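Local coordinates for protein Bd0816 (Bdellovibrio bacteriovorus HD100, PDB 5CER) that probably acts as a serine-type D-Ala-D-Ala carboxypeptidase of the peptidase S13 family, trimming the peptide stems of the cell wall, at residues A152-L157 and E170-E175; A164-L169 and N395-E400. The protein carries 2 engineered substitutions. All coordinates share one frame; numbering follows the deposited sequence.

How the interactions relate
Both contacts belong to the region built on the mixed sheet that includes strands 175-181 and 399-400, and their centres lie about 15 Å apart, each more than 20 Å from the centre of the chain. They share one loop: residues 164-169 leave helix 151-163 and meet the C-terminal segment 395-400 in interaction 2, and residues 170-175 then return past the same helix in interaction 1. The two touch directly. Tyr-154 OH of interaction 1 lies 2.8 Å from Leu-169 O of interaction 2, a probable hydrogen bond, and Leu-157 CD2 packs on Met-168 CE at 3.9 Å. In each, a tyrosine reaches across to the loop.

Interaction 1: A152-L157 and E170-E175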
loop_
_atom_site.group_PDB
_atom_site.type_symbol
_atom_site.label_atom_id
_atom_site.label_comp_id
_atom_site.label_asym_id
_atom_site.label_seq_id
_atom_site.Cartn_x
_atom_site.Cartn_y
_atom_site.Cartn_z
ATOM N N ALA A 152 -5.605 19.617 -13.401
ATOM C CA ALA A 152 -5.112 19.511 -12.027
ATOM C C ALA A 152 -4.204 18.285 -11.832
ATOM O O ALA A 152 -3.126 18.395 -11.220
ATOM C CB ALA A 152 -6.262 19.518 -11.040
ATOM N N MET A 153 -4.616 17.132 -12.370
ATOM C CA MET A 153 -3.820 15.915 -12.257
ATOM C C MET A 153 -2.547 15.939 -13.033
ATOM O O MET A 153 -1.507 15.530 -12.514
ATOM C CB MET A 153 -4.638 14.686 -12.602
ATOM C CG MET A 153 -5.598 14.458 -11.497
ATOM S SD MET A 153 -6.422 12.930 -11.293
ATOM C CE MET A 153 -5.031 11.961 -10.692
ATOM N N TYR A 154 -2.610 16.393 -14.277
ATOM C CA TYR A 154 -1.385 16.558 -15.069
ATOM C C TYR A 154 -0.356 17.456 -14.328
ATOM O O TYR A 154 0.837 17.181 -14.294
ATOM C CB TYR A 154 -1.696 17.148 -16.448
ATOM C CG TYR A 154 -0.460 17.216 -17.328
ATOM C CD1 TYR A 154 0.419 18.302 -17.246
ATOM C CD2 TYR A 154 -0.168 16.197 -18.228
ATOM C CE1 TYR A 154 1.565 18.352 -18.017
ATOM C CE2 TYR A 154 0.993 16.233 -18.980
ATOM C CZ TYR A 154 1.855 17.309 -18.881
ATOM O OH TYR A 154 2.978 17.342 -19.637
ATOM N N SER A 155 -0.865 18.504 -13.712
ATOM C CA SER A 155 -0.014 19.462 -13.011
ATOM C C SER A 155 0.636 18.880 -11.717
ATOM O O SER A 155 1.803 19.173 -11.423
ATOM C CB SER A 155 -0.829 20.720 -12.692
ATOM O OG SER A 155 0.035 21.769 -12.343
ATOM N N LYS A 156 -0.130 18.086 -10.971
ATOM C CA LYS A 156 0.418 17.351 -9.839
ATOM C C LYS A 156 1.516 16.383 -10.289
ATOM O O LYS A 156 2.616 16.358 -9.703
ATOM C CB LYS A 156 -0.652 16.566 -9.092
ATOM C CG LYS A 156 -1.544 17.400 -8.190
ATOM C CD LYS A 156 -2.358 16.517 -7.228
ATOM C CE LYS A 156 -3.665 17.185 -6.785
ATOM N NZ LYS A 156 -4.745 17.060 -7.838
ATOM N N LEU A 157 1.250 15.637 -11.356
ATOM C CA LEU A 157 2.252 14.726 -11.887
ATOM C C LEU A 157 3.520 15.477 -12.276
ATOM O O LEU A 157 4.617 15.069 -11.920
ATOM C CB LEU A 157 1.712 13.914 -13.079
ATOM C CG LEU A 157 2.755 12.992 -13.737
ATOM C CD1 LEU A 157 3.197 11.934 -12.739
ATOM C CD2 LEU A 157 2.214 12.369 -15.027
ATOM N N GLU A 170 4.431 22.054 -19.924
ATOM C CA GLU A 170 3.321 22.590 -19.129
ATOM C C GLU A 170 1.937 22.131 -19.606
ATOM O O GLU A 170 1.100 21.745 -18.796
ATOM C CB GLU A 170 3.314 24.114 -19.104
ATOM C CG GLU A 170 2.650 24.650 -17.844
ATOM C CD GLU A 170 2.639 26.160 -17.764
ATOM O OE1 GLU A 170 3.471 26.818 -18.453
ATOM O OE2 GLU A 170 1.791 26.696 -17.000
ATOM N N LYS A 171 1.724 22.144 -20.916
ATOM C CA LYS A 171 0.351 22.135 -21.452
ATOM C C LYS A 171 0.226 21.400 -22.803
ATOM O O LYS A 171 -0.218 21.964 -23.794
ATOM C CB LYS A 171 -0.190 23.590 -21.413
ATOM C CG LYS A 171 -1.600 23.888 -22.027
ATOM C CD LYS A 171 -2.745 23.779 -21.004
ATOM C CE LYS A 171 -4.152 24.360 -21.428
ATOM N NZ LYS A 171 -4.249 25.212 -22.667
ATOM N N PRO A 172 0.613 20.119 -22.833
ATOM C CA PRO A 172 0.523 19.357 -24.064
ATOM C C PRO A 172 -0.853 18.804 -24.309
ATOM O O PRO A 172 -1.693 18.713 -23.382
ATOM C CB PRO A 172 1.453 18.193 -23.796
ATOM C CG PRO A 172 1.242 17.902 -22.336
ATOM C CD PRO A 172 1.099 19.271 -21.714
ATOM N N THR A 173 -1.120 18.497 -25.564
ATOM C CA THR A 173 -2.373 17.836 -25.982
ATOM C C THR A 173 -2.082 16.773 -27.017
ATOM O O THR A 173 -1.032 16.799 -27.642
ATOM C CB THR A 173 -3.443 18.828 -26.553
ATOM O OG1 THR A 173 -3.050 19.181 -27.857
ATOM C CG2 THR A 173 -3.616 20.100 -25.725
ATOM N N ILE A 174 -3.054 15.881 -27.189
ATOM C CA ILE A 174 -3.077 14.921 -28.264
ATOM C C ILE A 174 -4.526 14.772 -28.780
ATOM O O ILE A 174 -5.483 15.029 -28.050
ATOM C CB ILE A 174 -2.504 13.567 -27.788
ATOM C CG1 ILE A 174 -2.021 12.725 -28.977
ATOM C CG2 ILE A 174 -3.516 12.794 -26.964
ATOM C CD1 ILE A 174 -0.727 13.211 -29.570
ATOM N N GLU A 175 -4.666 14.459 -30.067
ATOM C CA GLU A 175 -5.953 14.099 -30.682
ATOM C C GLU A 175 -5.745 12.762 -31.367
ATOM O O GLU A 175 -4.722 12.558 -32.019
ATOM C CB GLU A 175 -6.355 15.104 -31.735
ATOM C CG GLU A 175 -6.978 16.384 -31.244
ATOM C CD GLU A 175 -7.445 17.268 -32.395
ATOM O OE1 GLU A 175 -7.413 16.857 -33.594
ATOM O OE2 GLU A 175 -7.861 18.403 -32.105
#
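Tyr-154 leans out from helix 151-163 and lays the far half of its ring against Glu-170 and Pro-172. Its CB points at the returning loop, and with CG anti to the backbone N (chi1 -175°) the ring is carried outward. One flank meets the backbone first: Tyr-154 CD1 is 3.8 Å from Glu-170 O, and CE1 comes to 3.5 Å from the same oxygen, which lies oblique to the ring. CE1 also borders Pro-172 CD, while on the other flank CE2 lies 3.8 Å from Pro-172 CG. Helix and loop form a helix-to-strand connection, in which the chain doubles back beside the helix before entering edge strand 175-181 of the mixed sheet. Proline suits the site, since its compact ring brings two methylenes, CG and CD, up to the phenol end of the tyrosine. Tyr-154 CZ lies 3.5 Å from Pro-172 CD, and the two side chains come from opposite directions. Tyrosine supplies both an apolar ring and a polar end: OH touches Pro-172 CG at 3.3 Å, yet its hydrogen bond goes to Leu-169 O, giving the hydroxyl of this buried residue a polar partner. Arg-151 makes a cation-pi contact with Tyr-154.

Interaction 2: A164-L169 and N395-E400; sequences AKVFML and NSYLTE
Tyr-397 sends its ring from the C-terminal segment to the loop that follows a Schellman motif, where Lys-165, with positive phi, is the C-prime residue closing helix 151-163. The motif turns the chain out of the helix, and Val-166 and Phe-167 then run past the phenol end of the tyrosine. Tyr-397 CG lies anti to its carbonyl carbon (chi1 -54°), which swings the ring toward the loop, although the bond to CB does not point at it. The ring is turned with its edge to Phe-167: the amide N lies in the ring plane, and Phe-167 O, near that plane, is 3.7 Å from Tyr-397 CE1. Val-166 approaches differently, its side chain sliding past the tyrosine in the opposite direction, with Val-166 CG1 oblique to the ring and 4.1 Å from Tyr-397 CE1. Valine, small and apolar, suits this buried spot, packing on Phe-86 of helix 81-93 as well as on the tyrosine. The Phe-167 ring leads away, and Phe-167 CB touches Tyr-397 OH at 3.6 Å. Tyrosine fits because its length takes a polar atom across to a loop amide. That hydrogen bond, from Phe-167 N to Tyr-397 OH, measures 2.8 Å and is straight at 178°.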
loop_
_atom_site.group_PDB
_atom_site.type_symbol
_atom_site.label_atom_id
_atom_site.label_comp_id
_atom_site.label_asym_id
_atom_site.label_seq_id
_atom_site.Cartn_x
_atom_site.Cartn_y
_atom_site.Cartn_z
ATOM N N ALA A 164 11.721 15.092 -9.437
ATOM C CA ALA A 164 12.564 14.000 -9.950
ATOM C C ALA A 164 13.513 14.393 -11.121
ATOM O O ALA A 164 14.139 13.512 -11.725
ATOM C CB ALA A 164 11.690 12.850 -10.368
ATOM N N LYS A 165 13.616 15.696 -11.433
ATOM C CA LYS A 165 14.465 16.192 -12.506
ATOM C C LYS A 165 14.084 15.567 -13.882
ATOM O O LYS A 165 14.949 15.377 -14.730
ATOM C CB LYS A 165 15.953 15.948 -12.184
ATOM C CG LYS A 165 16.459 16.687 -10.946
ATOM C CD LYS A 165 17.841 16.247 -10.444
ATOM C CE LYS A 165 18.518 17.256 -9.495
ATOM N NZ LYS A 165 17.998 18.661 -9.409
ATOM N N VAL A 166 12.793 15.306 -14.106
ATOM C CA VAL A 166 12.276 14.871 -15.416
ATOM C C VAL A 166 11.466 15.992 -16.014
ATOM O O VAL A 166 10.622 16.571 -15.365
ATOM C CB VAL A 166 11.376 13.625 -15.329
ATOM C CG1 VAL A 166 10.818 13.276 -16.704
ATOM C CG2 VAL A 166 12.124 12.446 -14.731
ATOM N N PHE A 167 11.774 16.298 -17.272
ATOM C CA PHE A 167 11.103 17.354 -17.995
ATOM C C PHE A 167 9.758 16.885 -18.551
ATOM O O PHE A 167 9.692 15.875 -19.270
ATOM C CB PHE A 167 11.986 17.881 -19.152
ATOM C CG PHE A 167 11.311 18.951 -19.961
ATOM C CD1 PHE A 167 10.469 18.612 -21.034
ATOM C CD2 PHE A 167 11.492 20.298 -19.653
ATOM C CE1 PHE A 167 9.837 19.604 -21.780
ATOM C CE2 PHE A 167 10.857 21.290 -20.395
ATOM C CZ PHE A 167 10.037 20.947 -21.460
ATOM N N MET A 168 8.726 17.694 -18.335
ATOM C CA MET A 168 7.440 17.564 -19.020
ATOM C C MET A 168 6.963 18.945 -19.422
ATOM O O MET A 168 7.234 19.932 -18.756
ATOM C CB MET A 168 6.391 16.949 -18.114
ATOM C CG MET A 168 6.714 15.538 -17.650
ATOM S SD MET A 168 5.476 14.916 -16.476
ATOM C CE MET A 168 4.029 14.738 -17.511
ATOM N N LEU A 169 6.258 19.018 -20.553
ATOM C CA LEU A 169 5.693 20.295 -21.013
ATOM C C LEU A 169 4.597 20.749 -20.059
ATOM O O LEU A 169 3.942 19.939 -19.453
ATOM C CB LEU A 169 5.147 20.141 -22.429
ATOM C CG LEU A 169 6.195 19.869 -23.507
ATOM C CD1 LEU A 169 5.536 19.356 -24.772
ATOM C CD2 LEU A 169 7.016 21.132 -23.795
ATOM N N ASN A 395 15.801 8.446 -18.206
ATOM C CA ASN A 395 16.044 7.621 -19.361
ATOM C C ASN A 395 14.743 7.140 -19.991
ATOM O O ASN A 395 14.753 6.257 -20.840
ATOM C CB ASN A 395 16.901 6.419 -18.976
ATOM C CG ASN A 395 18.349 6.786 -18.740
ATOM O OD1 ASN A 395 19.061 7.072 -19.669
ATOM N ND2 ASN A 395 18.788 6.772 -17.490
ATOM N N SER A 396 13.625 7.760 -19.638
ATOM C CA SER A 396 12.356 7.436 -20.278
ATOM C C SER A 396 12.046 8.287 -21.492
ATOM O O SER A 396 11.123 7.947 -22.240
ATOM C CB SER A 396 11.219 7.537 -19.253
ATOM O OG SER A 396 11.450 6.627 -18.164
ATOM N N TYR A 397 12.798 9.368 -21.738
ATOM C CA TYR A 397 12.551 10.188 -22.950
ATOM C C TYR A 397 12.647 9.333 -24.218
ATOM O O TYR A 397 13.493 8.464 -24.315
ATOM C CB TYR A 397 13.527 11.362 -23.090
ATOM C CG TYR A 397 13.588 12.256 -21.870
ATOM C CD1 TYR A 397 12.499 13.023 -21.492
ATOM C CD2 TYR A 397 14.758 12.363 -21.112
ATOM C CE1 TYR A 397 12.556 13.859 -20.384
ATOM C CE2 TYR A 397 14.828 13.206 -20.016
ATOM C CZ TYR A 397 13.712 13.932 -19.653
ATOM O OH TYR A 397 13.775 14.777 -18.603
ATOM N N LEU A 398 11.780 9.625 -25.182
ATOM C CA LEU A 398 11.721 8.900 -26.461
ATOM C C LEU A 398 13.058 8.895 -27.217
ATOM O O LEU A 398 13.624 9.958 -27.418
ATOM C CB LEU A 398 10.606 9.492 -27.360
ATOM C CG LEU A 398 9.145 9.362 -26.902
ATOM C CD1 LEU A 398 8.224 9.991 -27.931
ATOM C CD2 LEU A 398 8.720 7.926 -26.606
ATOM N N THR A 399 13.566 7.715 -27.606
ATOM C CA THR A 399 14.805 7.609 -28.395
ATOM C C THR A 399 14.549 6.719 -29.596
ATOM O O THR A 399 13.595 5.949 -29.613
ATOM C CB THR A 399 15.953 6.984 -27.584
ATOM O OG1 THR A 399 15.529 5.701 -27.117
ATOM C CG2 THR A 399 16.375 7.862 -26.407
ATOM N N GLU A 400 15.402 6.828 -30.612
ATOM C CA GLU A 400 15.276 6.009 -31.840
ATOM C C GLU A 400 15.484 4.540 -31.496
ATOM O O GLU A 400 16.307 4.240 -30.640
ATOM C CB GLU A 400 16.305 6.444 -32.888
ATOM C CG GLU A 400 15.793 6.444 -34.328
ATOM C CD GLU A 400 16.920 6.506 -35.359
ATOM O OE1 GLU A 400 18.085 6.189 -35.021
ATOM O OE2 GLU A 400 16.646 6.850 -36.528
#